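Local atomic coordinates of RND efflux system, outer membrane lipoprotein, NodT family (Burkholderia mallei, PDB entry 6U94), a protein that probably serves as the outer-membrane channel component of a tripartite efflux pump, through which substrates would leave the cell. Residues L47-F52 and L61-L66; D71-T76 and A147-Y152; G325-S328 and A332-F335; L408-F413 and F421-A426. All coordinates share one frame; numbering follows the deposited sequence. Where two conformers were deposited one is given.

In the fold
The four contacts follow one another in series along a chain that is two-thirds helix, as expected of the long helical barrel of outer membrane factors. Interaction 1 folds the loop 47-52 onto helix 56-67; the next helix, 72-86, meets helix 146-152 in interaction 2, whose centre lies about 21 Å from that of interaction 1. Helix 156-203 borders both. Interaction 3 closes the turn after helix 321-326 and rests on helix 362-415. The same long helix, near its other end, meets helix 421-454 in interaction 4, the centres of interactions 3 and 4 being about 52 Å apart. Interactions 2 and 4, with centres about 60 Å apart, lie on opposite sides of the chain's centre, so the set samples much of the elongated subunit.

Interaction 1 of 4, residues L47-F52 and L61-L66; sequences LGWRNF and LVALAL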
loop_
_atom_site.group_PDB
_atom_site.type_symbol
_atom_site.label_atom_id
_atom_site.label_comp_id
_atom_site.label_asym_id
_atom_site.label_seq_id
_atom_site.Cartn_x
_atom_site.Cartn_y
_atom_site.Cartn_z
ATOM N N LEU A 47 -14.740 -5.958 12.914
ATOM C CA LEU A 47 -13.506 -5.993 12.141
ATOM C C LEU A 47 -12.328 -5.673 13.051
ATOM O O LEU A 47 -12.391 -4.730 13.845
ATOM C CB LEU A 47 -13.566 -5.000 10.979
ATOM C CG LEU A 47 -12.270 -4.780 10.198
ATOM C CD1 LEU A 47 -11.821 -6.047 9.476
ATOM C CD2 LEU A 47 -12.434 -3.632 9.222
ATOM N N GLY A 48 -11.260 -6.459 12.926
ATOM C CA GLY A 48 -10.088 -6.308 13.755
ATOM C C GLY A 48 -8.966 -5.589 13.043
ATOM O O GLY A 48 -8.516 -6.012 11.974
ATOM N N TRP A 49 -8.501 -4.493 13.646
ATOM C CA TRP A 49 -7.406 -3.706 13.087
ATOM C C TRP A 49 -6.430 -3.188 14.132
ATOM O O TRP A 49 -5.328 -2.773 13.758
ATOM C CB TRP A 49 -7.953 -2.511 12.293
ATOM C CG TRP A 49 -8.987 -1.738 13.054
ATOM C CD1 TRP A 49 -10.338 -1.934 13.025
ATOM C CD2 TRP A 49 -8.756 -0.665 13.975
ATOM N NE1 TRP A 49 -10.962 -1.046 13.869
ATOM C CE2 TRP A 49 -10.013 -0.256 14.463
ATOM C CE3 TRP A 49 -7.609 -0.009 14.432
ATOM C CZ2 TRP A 49 -10.156 0.777 15.383
ATOM C CZ3 TRP A 49 -7.753 1.020 15.346
ATOM C CH2 TRP A 49 -9.018 1.402 15.813
ATOM N N ARG A 50 -6.777 -3.196 15.423
ATOM C CA ARG A 50 -5.886 -2.645 16.437
ATOM C C ARG A 50 -4.612 -3.465 16.595
ATOM O O ARG A 50 -3.601 -2.925 17.055
ATOM C CB ARG A 50 -6.608 -2.529 17.781
ATOM C CG ARG A 50 -7.678 -1.440 17.826
ATOM C CD ARG A 50 -8.227 -1.245 19.239
ATOM N NE ARG A 50 -8.026 0.118 19.727
ATOM C CZ ARG A 50 -8.949 1.074 19.681
ATOM N NH1 ARG A 50 -10.146 0.822 19.171
ATOM N NH2 ARG A 50 -8.674 2.286 20.149
ATOM N N ASN A 51 -4.633 -4.752 16.236
ATOM C CA ASN A 51 -3.394 -5.513 16.307
ATOM C C ASN A 51 -2.450 -5.185 15.158
ATOM O O ASN A 51 -1.245 -5.421 15.283
ATOM C CB ASN A 51 -3.683 -7.016 16.346
ATOM C CG ASN A 51 -4.691 -7.448 15.303
ATOM O OD1 ASN A 51 -4.958 -6.728 14.339
ATOM N ND2 ASN A 51 -5.258 -8.634 15.490
ATOM N N PHE A 52 -2.960 -4.624 14.063
ATOM C CA PHE A 52 -2.137 -4.276 12.913
ATOM C C PHE A 52 -1.675 -2.823 12.965
ATOM O O PHE A 52 -0.489 -2.538 12.772
ATOM C CB PHE A 52 -2.912 -4.553 11.622
ATOM C CG PHE A 52 -2.203 -4.112 10.377
ATOM C CD1 PHE A 52 -0.962 -4.633 10.044
ATOM C CD2 PHE A 52 -2.787 -3.190 9.526
ATOM C CE1 PHE A 52 -0.311 -4.230 8.889
ATOM C CE2 PHE A 52 -2.142 -2.782 8.371
ATOM C CZ PHE A 52 -0.901 -3.306 8.054
ATOM N N LEU A 61 -7.317 7.963 14.603
ATOM C CA LEU A 61 -7.928 8.399 13.352
ATOM C C LEU A 61 -8.887 7.349 12.806
ATOM O O LEU A 61 -9.980 7.682 12.330
ATOM C CB LEU A 61 -6.839 8.718 12.328
ATOM C CG LEU A 61 -5.946 9.903 12.692
ATOM C CD1 LEU A 61 -4.605 9.793 11.990
ATOM C CD2 LEU A 61 -6.637 11.214 12.342
ATOM N N VAL A 62 -8.494 6.074 12.861
ATOM C CA VAL A 62 -9.346 5.003 12.350
ATOM C C VAL A 62 -10.627 4.901 13.169
ATOM O O VAL A 62 -11.722 4.716 12.620
ATOM C CB VAL A 62 -8.569 3.674 12.332
ATOM C CG1 VAL A 62 -9.506 2.504 12.089
ATOM C CG2 VAL A 62 -7.496 3.718 11.264
ATOM N N ALA A 63 -10.514 5.030 14.493
ATOM C CA ALA A 63 -11.696 4.950 15.344
ATOM C C ALA A 63 -12.681 6.067 15.026
ATOM O O ALA A 63 -13.899 5.852 15.038
ATOM C CB ALA A 63 -11.286 4.992 16.815
ATOM N N LEU A 64 -12.175 7.268 14.737
ATOM C CA LEU A 64 -13.063 8.372 14.387
ATOM C C LEU A 64 -13.707 8.146 13.026
ATOM O O LEU A 64 -14.878 8.488 12.823
ATOM C CB LEU A 64 -12.298 9.695 14.410
ATOM C CG LEU A 64 -11.634 10.099 15.729
ATOM C CD1 LEU A 64 -11.142 11.542 15.669
ATOM C CD2 LEU A 64 -12.578 9.890 16.907
ATOM N N ALA A 65 -12.959 7.571 12.083
ATOM C CA ALA A 65 -13.530 7.270 10.775
ATOM C C ALA A 65 -14.636 6.228 10.885
ATOM O O ALA A 65 -15.659 6.323 10.196
ATOM C CB ALA A 65 -12.434 6.795 9.821
ATOM N N LEU A 66 -14.451 5.229 11.750
ATOM C CA LEU A 66 -15.487 4.221 11.944
ATOM C C LEU A 66 -16.672 4.783 12.724
ATOM O O LEU A 66 -17.829 4.482 12.406
ATOM C CB LEU A 66 -14.906 3.001 12.656
ATOM C CG LEU A 66 -14.021 2.087 11.815
ATOM C CD1 LEU A 66 -13.524 0.910 12.641
ATOM C CD2 LEU A 66 -14.777 1.604 10.587
#
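Trp49 lays its indole against helix 56-67, where Val62 and Leu66, one turn apart, receive it. Methyl CG1 of Val62 stands almost exactly over the six-membered ring of Trp49, 3.6 Å from its centroid and only 7° off the ring normal, a well-centred CH-pi contact. The two side chains come from opposite directions, the methyl meeting the face of the indole, and CG1 is the branch that reaches the ring because it lies anti to the backbone N of Val62 (chi1 168°). Leu66 meets the five-membered part of the indole: its CD1 comes to 3.4 Å from Trp49 NE1 at an oblique angle, the two side chains sliding past each other in opposite directions. At the far end of the ring system, Trp49 CH2 lies 4.4 Å from Ala63 CB, a looser contact.

The other face of the indole is covered from within the loop. Arg50 folds back so that its CG sits over the ring near the rim, while Trp49 CH2 lies against one face of the Arg50 guanidinium. Aliphatic groups thus pack on both indole faces, and no hydrogen bond joins the two segments; the contact is apolar packing that holds the loop to the helix following it. Trp49 also touches Val167 of helix 156-203 and Tyr452 of helix 421-454, which places the indole at a junction between helix 56-67 and these two long helices.

Interaction 2 of 4, residues D71-T76 and A147-Y152; sequences DLRVAT and AAQEQY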
loop_
_atom_site.group_PDB
_atom_site.type_symbol
_atom_site.label_atom_id
_atom_site.label_comp_id
_atom_site.label_asym_id
_atom_site.label_seq_id
_atom_site.Cartn_x
_atom_site.Cartn_y
_atom_site.Cartn_z
ATOM N N ASP A 71 -23.710 7.113 6.515
ATOM C CA ASP A 71 -24.067 5.788 6.047
ATOM C C ASP A 71 -22.983 5.266 5.103
ATOM O O ASP A 71 -22.104 6.007 4.652
ATOM C CB ASP A 71 -25.447 5.810 5.382
ATOM C CG ASP A 71 -25.389 6.122 3.901
ATOM O OD1 ASP A 71 -26.051 5.405 3.121
ATOM O OD2 ASP A 71 -24.683 7.074 3.514
ATOM N N LEU A 72 -23.040 3.963 4.819
ATOM C CA LEU A 72 -21.969 3.343 4.047
ATOM C C LEU A 72 -21.911 3.878 2.624
ATOM O O LEU A 72 -20.829 3.925 2.025
ATOM C CB LEU A 72 -22.127 1.824 4.037
ATOM C CG LEU A 72 -21.809 1.139 5.365
ATOM C CD1 LEU A 72 -21.614 -0.351 5.158
ATOM C CD2 LEU A 72 -20.586 1.761 6.028
ATOM N N ARG A 73 -23.051 4.290 2.066
ATOM C CA ARG A 73 -23.031 4.881 0.732
ATOM C C ARG A 73 -22.226 6.175 0.719
ATOM O O ARG A 73 -21.460 6.430 -0.219
ATOM C CB ARG A 73 -24.455 5.129 0.237
ATOM C CG ARG A 73 -24.537 5.486 -1.239
ATOM C CD ARG A 73 -25.975 5.733 -1.686
ATOM N NE ARG A 73 -26.579 6.865 -0.989
ATOM C CZ ARG A 73 -26.308 8.140 -1.259
ATOM N NH1 ARG A 73 -25.434 8.453 -2.210
ATOM N NH2 ARG A 73 -26.905 9.104 -0.572
ATOM N N VAL A 74 -22.378 6.999 1.757
ATOM C CA VAL A 74 -21.601 8.231 1.848
ATOM C C VAL A 74 -20.139 7.918 2.146
ATOM O O VAL A 74 -19.230 8.561 1.604
ATOM C CB VAL A 74 -22.216 9.171 2.900
ATOM C CG1 VAL A 74 -21.244 10.281 3.271
ATOM C CG2 VAL A 74 -23.517 9.763 2.379
ATOM N N ALA A 75 -19.887 6.926 3.006
ATOM C CA ALA A 75 -18.515 6.511 3.272
ATOM C C ALA A 75 -17.818 6.080 1.989
ATOM O O ALA A 75 -16.647 6.411 1.767
ATOM C CB ALA A 75 -18.494 5.381 4.301
ATOM N N THR A 76 -18.532 5.351 1.126
ATOM C CA THR A 76 -17.990 4.993 -0.181
ATOM C C THR A 76 -17.657 6.237 -1.000
ATOM O O THR A 76 -16.622 6.285 -1.679
ATOM C CB THR A 76 -18.983 4.095 -0.922
ATOM O OG1 THR A 76 -18.910 2.765 -0.391
ATOM C CG2 THR A 76 -18.690 4.060 -2.418
ATOM N N ALA A 147 -31.149 3.902 -3.964
ATOM C CA ALA A 147 -31.930 2.895 -3.251
ATOM C C ALA A 147 -31.263 1.530 -3.333
ATOM O O ALA A 147 -31.089 0.847 -2.317
ATOM C CB ALA A 147 -33.353 2.830 -3.815
ATOM N N ALA A 148 -30.878 1.117 -4.542
ATOM C CA ALA A 148 -30.217 -0.173 -4.704
ATOM C C ALA A 148 -28.880 -0.209 -3.975
ATOM O O ALA A 148 -28.510 -1.239 -3.399
ATOM C CB ALA A 148 -30.032 -0.482 -6.187
ATOM N N GLN A 149 -28.141 0.907 -3.987
ATOM C CA GLN A 149 -26.856 0.959 -3.292
ATOM C C GLN A 149 -27.040 0.757 -1.794
ATOM O O GLN A 149 -26.337 -0.049 -1.174
ATOM C CB GLN A 149 -26.152 2.290 -3.571
ATOM C CG GLN A 149 -25.617 2.430 -4.983
ATOM C CD GLN A 149 -25.126 3.834 -5.288
ATOM O OE1 GLN A 149 -24.639 4.539 -4.406
ATOM N NE2 GLN A 149 -25.258 4.247 -6.544
ATOM N N GLU A 150 -27.995 1.476 -1.196
ATOM C CA GLU A 150 -28.232 1.341 0.236
ATOM C C GLU A 150 -28.627 -0.082 0.607
ATOM O O GLU A 150 -28.282 -0.559 1.694
ATOM C CB GLU A 150 -29.302 2.338 0.681
ATOM C CG GLU A 150 -28.858 3.791 0.558
ATOM C CD GLU A 150 -30.016 4.753 0.363
ATOM O OE1 GLU A 150 -31.178 4.295 0.339
ATOM O OE2 GLU A 150 -29.760 5.969 0.227
ATOM N N GLN A 151 -29.327 -0.783 -0.287
ATOM C CA GLN A 151 -29.728 -2.158 -0.011
ATOM C C GLN A 151 -28.576 -3.132 -0.230
ATOM O O GLN A 151 -28.375 -4.050 0.574
ATOM C CB GLN A 151 -30.931 -2.536 -0.878
ATOM C CG GLN A 151 -31.406 -3.964 -0.706
ATOM C CD GLN A 151 -32.655 -4.254 -1.516
ATOM O OE1 GLN A 151 -32.589 -4.867 -2.581
ATOM N NE2 GLN A 151 -33.802 -3.806 -1.015
ATOM N N TYR A 152 -27.812 -2.951 -1.309
ATOM C CA TYR A 152 -26.647 -3.802 -1.541
ATOM C C TYR A 152 -25.633 -3.669 -0.413
ATOM O O TYR A 152 -25.019 -4.658 0.004
ATOM C CB TYR A 152 -26.002 -3.455 -2.886
ATOM C CG TYR A 152 -24.655 -4.113 -3.127
ATOM C CD1 TYR A 152 -24.569 -5.424 -3.578
ATOM C CD2 TYR A 152 -23.469 -3.414 -2.920
ATOM C CE1 TYR A 152 -23.345 -6.024 -3.804
ATOM C CE2 TYR A 152 -22.242 -4.006 -3.143
ATOM C CZ TYR A 152 -22.185 -5.310 -3.584
ATOM O OH TYR A 152 -20.963 -5.902 -3.809
#
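The start of helix 72-86 approaches helix 146-152 most closely where the CA atoms of Arg73 and Glu150 are 6.3 Å apart, and no hydrogen bond links the two segments. Arg73 carries most of the contact. It leaves its helix with CG beside the carbonyl carbon (chi1 -169°), runs out toward the other helix and bends at chi3, which brings NE to 3.5 Å from Glu150 OE2. This salt bridge is long and oblique, the guanidinium and carboxylate planes being 52° apart. Lower on the same chain, the methylene carbons of Arg73 lie against Gln149, whose OE1 is 3.3 Å from Arg73 CD. The amide nitrogen of Gln149 is engaged elsewhere, bonded to the carbonyl of Leu144.

Arg73 belongs to the first turn of its helix, and that turn is closed by an N-cap: Asp71 OD2 accepts from Val74 N at 2.9 Å, reached from above the carboxylate plane, and OD1 accepts a weak bond from Arg73 N. The capping carboxylate also lies near Glu150, the two side chains crossing at about a right angle, with Asp71 OD1 4.1 Å from Glu150 CG and 4.7 Å from Glu150 OE2. These like charges would probably be eased by the nearby Arg73 and the helix start. The contact lies at the surface; beside it, Leu72 and Thr76 both touch Val162 of helix 156-203.

Interaction 3 of 4, residues G325-S328 and A332-F335; sequences GLFS and AWLF
Leu326 and Trp333 form the close-packed half of this contact, lying side by side and pointing the same way, with Leu326 CD1 3.9 Å from Trp333 CE3. The other methyl of Leu326, CD2, packs 3.7 Å from Phe335 CB. That same CB sits over the centre of one face of the Trp333 ring, so leucine, indole and the first carbon of the phenylalanine side chain share one small apolar cluster. Phe327 joins from another direction: its CE1 reaches Trp333 CB at 3.7 Å, and the two rings cross obliquely, their planes 36° apart and centroids 6.0 Å from each other. Trp333 CG lies between its backbone N and carbonyl carbon (chi1 66°), a rotamer that sets the six-membered ring beside both Leu326 and Phe327.

The backbone turns back on itself here, just beyond helix 321-326. Leu334 N donates to Leu326 O at 2.8 Å, in the carbonyl plane, thereby closing the turn and tying the loop back to Leu326. The cluster in turn faces helix 362-415 and a preceding loop: Phe327 packs on Phe375 and Ala379, Trp333 on Gln372 and Pro308.

The side formed by Leu334 and Ser328 is the more exposed one, and its contacts are mixed rather than purely apolar. There Leu334 extends its CD1 past the carbonyl of Gly325 to within 3.3 Å of Ser328 OG, a methyl meeting a hydroxyl. The hydroxyl itself makes a weak hydrogen bond back to Gly325 O. Ser328 and Leu334 both lie at the solvent-exposed surface.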
loop_
_atom_site.group_PDB
_atom_site.type_symbol
_atom_site.label_atom_id
_atom_site.label_comp_id
_atom_site.label_asym_id
_atom_site.label_seq_id
_atom_site.Cartn_x
_atom_site.Cartn_y
_atom_site.Cartn_z
ATOM N N GLY A 325 5.016 -22.365 -2.931
ATOM C CA GLY A 325 4.972 -23.621 -3.657
ATOM C C GLY A 325 3.734 -23.771 -4.517
ATOM O O GLY A 325 3.789 -24.384 -5.586
ATOM N N LEU A 326 2.601 -23.218 -4.068
ATOM C CA LEU A 326 1.380 -23.269 -4.868
ATOM C C LEU A 326 1.564 -22.588 -6.216
ATOM O O LEU A 326 0.948 -22.998 -7.205
ATOM C CB LEU A 326 0.217 -22.622 -4.113
ATOM C CG LEU A 326 -0.610 -23.513 -3.187
ATOM C CD1 LEU A 326 -1.802 -22.747 -2.632
ATOM C CD2 LEU A 326 -1.069 -24.758 -3.923
ATOM N N PHE A 327 2.404 -21.555 -6.278
ATOM C CA PHE A 327 2.624 -20.805 -7.507
ATOM C C PHE A 327 4.015 -21.036 -8.087
ATOM O O PHE A 327 4.479 -20.238 -8.908
ATOM C CB PHE A 327 2.376 -19.317 -7.263
ATOM C CG PHE A 327 0.986 -19.016 -6.778
ATOM C CD1 PHE A 327 -0.058 -18.862 -7.675
ATOM C CD2 PHE A 327 0.719 -18.906 -5.421
ATOM C CE1 PHE A 327 -1.343 -18.594 -7.230
ATOM C CE2 PHE A 327 -0.558 -18.637 -4.971
ATOM C CZ PHE A 327 -1.594 -18.483 -5.876
ATOM N N SER A 328 4.686 -22.115 -7.685
ATOM C CA SER A 328 5.961 -22.470 -8.294
ATOM C C SER A 328 5.752 -22.851 -9.754
ATOM O O SER A 328 4.826 -23.592 -10.094
ATOM C CB SER A 328 6.618 -23.626 -7.538
ATOM O OG SER A 328 6.146 -24.876 -8.009
ATOM N N ALA A 332 -0.912 -21.209 -14.095
ATOM C CA ALA A 332 -1.935 -21.606 -13.142
ATOM C C ALA A 332 -1.304 -22.325 -11.955
ATOM O O ALA A 332 -0.275 -22.997 -12.079
ATOM C CB ALA A 332 -2.969 -22.505 -13.814
ATOM N N TRP A 333 -1.942 -22.191 -10.793
ATOM C CA TRP A 333 -1.335 -22.691 -9.569
ATOM C C TRP A 333 -1.364 -24.218 -9.536
ATOM O O TRP A 333 -1.963 -24.879 -10.388
ATOM C CB TRP A 333 -2.021 -22.096 -8.336
ATOM C CG TRP A 333 -3.457 -22.493 -8.105
ATOM C CD1 TRP A 333 -4.282 -23.166 -8.960
ATOM C CD2 TRP A 333 -4.230 -22.228 -6.928
ATOM N NE1 TRP A 333 -5.522 -23.336 -8.387
ATOM C CE2 TRP A 333 -5.516 -22.771 -7.139
ATOM C CE3 TRP A 333 -3.960 -21.586 -5.715
ATOM C CZ2 TRP A 333 -6.527 -22.688 -6.184
ATOM C CZ3 TRP A 333 -4.966 -21.506 -4.766
ATOM C CH2 TRP A 333 -6.234 -22.054 -5.008
ATOM N N LEU A 334 -0.696 -24.778 -8.528
ATOM C CA LEU A 334 -0.501 -26.217 -8.420
ATOM C C LEU A 334 -1.422 -26.878 -7.399
ATOM O O LEU A 334 -1.184 -28.030 -7.026
ATOM C CB LEU A 334 0.958 -26.524 -8.075
ATOM C CG LEU A 334 2.017 -25.932 -9.005
ATOM C CD1 LEU A 334 3.387 -26.483 -8.653
ATOM C CD2 LEU A 334 1.681 -26.194 -10.469
ATOM N N PHE A 335 -2.456 -26.181 -6.934
ATOM C CA PHE A 335 -3.422 -26.797 -6.035
ATOM C C PHE A 335 -4.236 -27.840 -6.789
ATOM O O PHE A 335 -4.686 -27.597 -7.913
ATOM C CB PHE A 335 -4.341 -25.736 -5.430
ATOM C CG PHE A 335 -5.441 -26.304 -4.578
ATOM C CD1 PHE A 335 -5.158 -26.864 -3.344
ATOM C CD2 PHE A 335 -6.759 -26.272 -5.011
ATOM C CE1 PHE A 335 -6.167 -27.392 -2.554
ATOM C CE2 PHE A 335 -7.778 -26.798 -4.229
ATOM C CZ PHE A 335 -7.482 -27.359 -2.999
#

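Interaction 4 of 4, residues L408-F413 and F421-A426; sequences LADMRF and FGVFDA
Ala409 and Val423 supply the apolar packing between two nearly antiparallel helices, whose short segments cross at -160° with axes 8.4 Å apart. They are the arms of a helical hairpin, helix 362-415 turning into helix 421-454, as in the long hairpins of outer membrane factors. The CA atoms of Ala409 and Val423 approach to 5.2 Å. Val423 CG2 has several neighbours: it lies 3.8 Å from Ala409 CB and also touches Phe413 CB, one turn further along, at 4.1 Å. The branch reaches this place because it is anti to the carbonyl carbon of Val423, beside the backbone N. The Ala409 methyl also presses on the backbone of the opposing helix, 3.8 Å from Gly422 C. Small residues on both helices permit this close backbone approach.

Polar atoms meet the same valine without bonding to it. Asp410 crosses it at about a right angle, and its OD1 lies 3.2 Å from Val423 CG1 and 3.4 Å from Val423 CG2, so both methyls border one carboxylate oxygen. The other oxygen, OD2, forms a salt bridge with Lys406, one turn earlier on the same helix. Ala409 O also lies beside CG2, although it already accepts the helical bond from Phe413 N.

Electrostatic pairing further along involves the connecting loop, where Arg412 NE bridges to Asp418. An aromatic contact, Phe413 edge-to-face with Tyr420, lies by the same connection. With no hydrogen bond or salt bridge between the two segments, their cohesion rests on shape and apolar contact, while the charged groups find partners along one helix or in the connection.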
loop_
_atom_site.group_PDB
_atom_site.type_symbol
_atom_site.label_atom_id
_atom_site.label_comp_id
_atom_site.label_asym_id
_atom_site.label_seq_id
_atom_site.Cartn_x
_atom_site.Cartn_y
_atom_site.Cartn_z
ATOM N N LEU A 408 34.489 13.275 -0.636
ATOM C CA LEU A 408 35.770 13.327 -1.328
ATOM C C LEU A 408 35.780 14.381 -2.425
ATOM O O LEU A 408 36.854 14.867 -2.794
ATOM C CB LEU A 408 36.107 11.954 -1.907
ATOM C CG LEU A 408 36.202 10.835 -0.864
ATOM C CD1 LEU A 408 36.429 9.487 -1.528
ATOM C CD2 LEU A 408 37.307 11.135 0.142
ATOM N N ALA A 409 34.609 14.744 -2.949
ATOM C CA ALA A 409 34.527 15.853 -3.890
ATOM C C ALA A 409 34.671 17.193 -3.179
ATOM O O ALA A 409 35.398 18.074 -3.655
ATOM C CB ALA A 409 33.207 15.792 -4.657
ATOM N N ASP A 410 33.981 17.364 -2.046
ATOM C CA ASP A 410 34.120 18.588 -1.262
ATOM C C ASP A 410 35.565 18.810 -0.841
ATOM O O ASP A 410 36.034 19.952 -0.769
ATOM C CB ASP A 410 33.215 18.530 -0.029
ATOM C CG ASP A 410 31.748 18.692 -0.371
ATOM O OD1 ASP A 410 31.425 19.537 -1.230
ATOM O OD2 ASP A 410 30.918 17.975 0.226
ATOM N N MET A 411 36.287 17.725 -0.560
ATOM C CA MET A 411 37.666 17.851 -0.101
ATOM C C MET A 411 38.585 18.303 -1.229
ATOM O O MET A 411 39.431 19.183 -1.031
ATOM C CB MET A 411 38.136 16.521 0.487
ATOM C CG MET A 411 39.159 16.647 1.599
ATOM S SD MET A 411 39.329 15.097 2.506
ATOM C CE MET A 411 37.641 14.836 3.040
ATOM N N ARG A 412 38.434 17.717 -2.421
ATOM C CA ARG A 412 39.287 18.104 -3.539
ATOM C C ARG A 412 38.956 19.500 -4.046
ATOM O O ARG A 412 39.835 20.186 -4.583
ATOM C CB ARG A 412 39.176 17.090 -4.679
ATOM C CG ARG A 412 39.816 15.744 -4.383
ATOM C CD ARG A 412 40.027 14.936 -5.656
ATOM N NE ARG A 412 38.876 15.005 -6.552
ATOM C CZ ARG A 412 37.759 14.298 -6.400
ATOM N NH1 ARG A 412 37.627 13.463 -5.379
ATOM N NH2 ARG A 412 36.767 14.431 -7.270
ATOM N N PHE A 413 37.708 19.941 -3.885
ATOM C CA PHE A 413 37.357 21.292 -4.309
ATOM C C PHE A 413 37.910 22.333 -3.345
ATOM O O PHE A 413 38.408 23.382 -3.774
ATOM C CB PHE A 413 35.841 21.436 -4.440
ATOM C CG PHE A 413 35.401 22.811 -4.858
ATOM C CD1 PHE A 413 35.687 23.285 -6.129
ATOM C CD2 PHE A 413 34.708 23.630 -3.983
ATOM C CE1 PHE A 413 35.292 24.552 -6.518
ATOM C CE2 PHE A 413 34.307 24.899 -4.369
ATOM C CZ PHE A 413 34.600 25.359 -5.639
ATOM N N PHE A 421 32.377 20.893 -10.433
ATOM C CA PHE A 421 31.398 20.014 -11.064
ATOM C C PHE A 421 31.218 18.719 -10.279
ATOM O O PHE A 421 30.108 18.178 -10.208
ATOM C CB PHE A 421 31.807 19.710 -12.505
ATOM C CG PHE A 421 30.988 18.628 -13.145
ATOM C CD1 PHE A 421 29.703 18.889 -13.595
ATOM C CD2 PHE A 421 31.494 17.345 -13.286
ATOM C CE1 PHE A 421 28.939 17.893 -14.178
ATOM C CE2 PHE A 421 30.735 16.344 -13.868
ATOM C CZ PHE A 421 29.455 16.619 -14.315
ATOM N N GLY A 422 32.294 18.212 -9.674
ATOM C CA GLY A 422 32.199 16.960 -8.938
ATOM C C GLY A 422 31.296 17.056 -7.722
ATOM O O GLY A 422 30.542 16.125 -7.425
ATOM N N VAL A 423 31.365 18.176 -7.000
ATOM C CA VAL A 423 30.446 18.400 -5.887
ATOM C C VAL A 423 29.021 18.542 -6.403
ATOM O O VAL A 423 28.078 17.974 -5.836
ATOM C CB VAL A 423 30.880 19.638 -5.077
ATOM C CG1 VAL A 423 29.874 19.936 -3.978
ATOM C CG2 VAL A 423 32.274 19.433 -4.496
ATOM N N PHE A 424 28.846 19.290 -7.495
ATOM C CA PHE A 424 27.519 19.494 -8.067
ATOM C C PHE A 424 26.878 18.171 -8.467
ATOM O O PHE A 424 25.727 17.892 -8.110
ATOM C CB PHE A 424 27.617 20.435 -9.270
ATOM C CG PHE A 424 26.400 20.424 -10.149
ATOM C CD1 PHE A 424 25.260 21.115 -9.779
ATOM C CD2 PHE A 424 26.396 19.727 -11.346
ATOM C CE1 PHE A 424 24.137 21.108 -10.581
ATOM C CE2 PHE A 424 25.272 19.716 -12.153
ATOM C CZ PHE A 424 24.143 20.409 -11.769
ATOM N N ASP A 425 27.614 17.340 -9.208
ATOM C CA ASP A 425 27.044 16.091 -9.705
ATOM C C ASP A 425 26.738 15.125 -8.567
ATOM O O ASP A 425 25.711 14.435 -8.589
ATOM C CB ASP A 425 27.999 15.448 -10.712
ATOM C CG ASP A 425 27.450 14.163 -11.296
ATOM O OD1 ASP A 425 26.210 14.019 -11.373
ATOM O OD2 ASP A 425 28.259 13.291 -11.671
ATOM N N ALA A 426 27.616 15.059 -7.563
ATOM C CA ALA A 426 27.406 14.121 -6.465
ATOM C C ALA A 426 26.240 14.549 -5.579
ATOM O O ALA A 426 25.430 13.712 -5.165
ATOM C CB ALA A 426 28.684 13.981 -5.640
#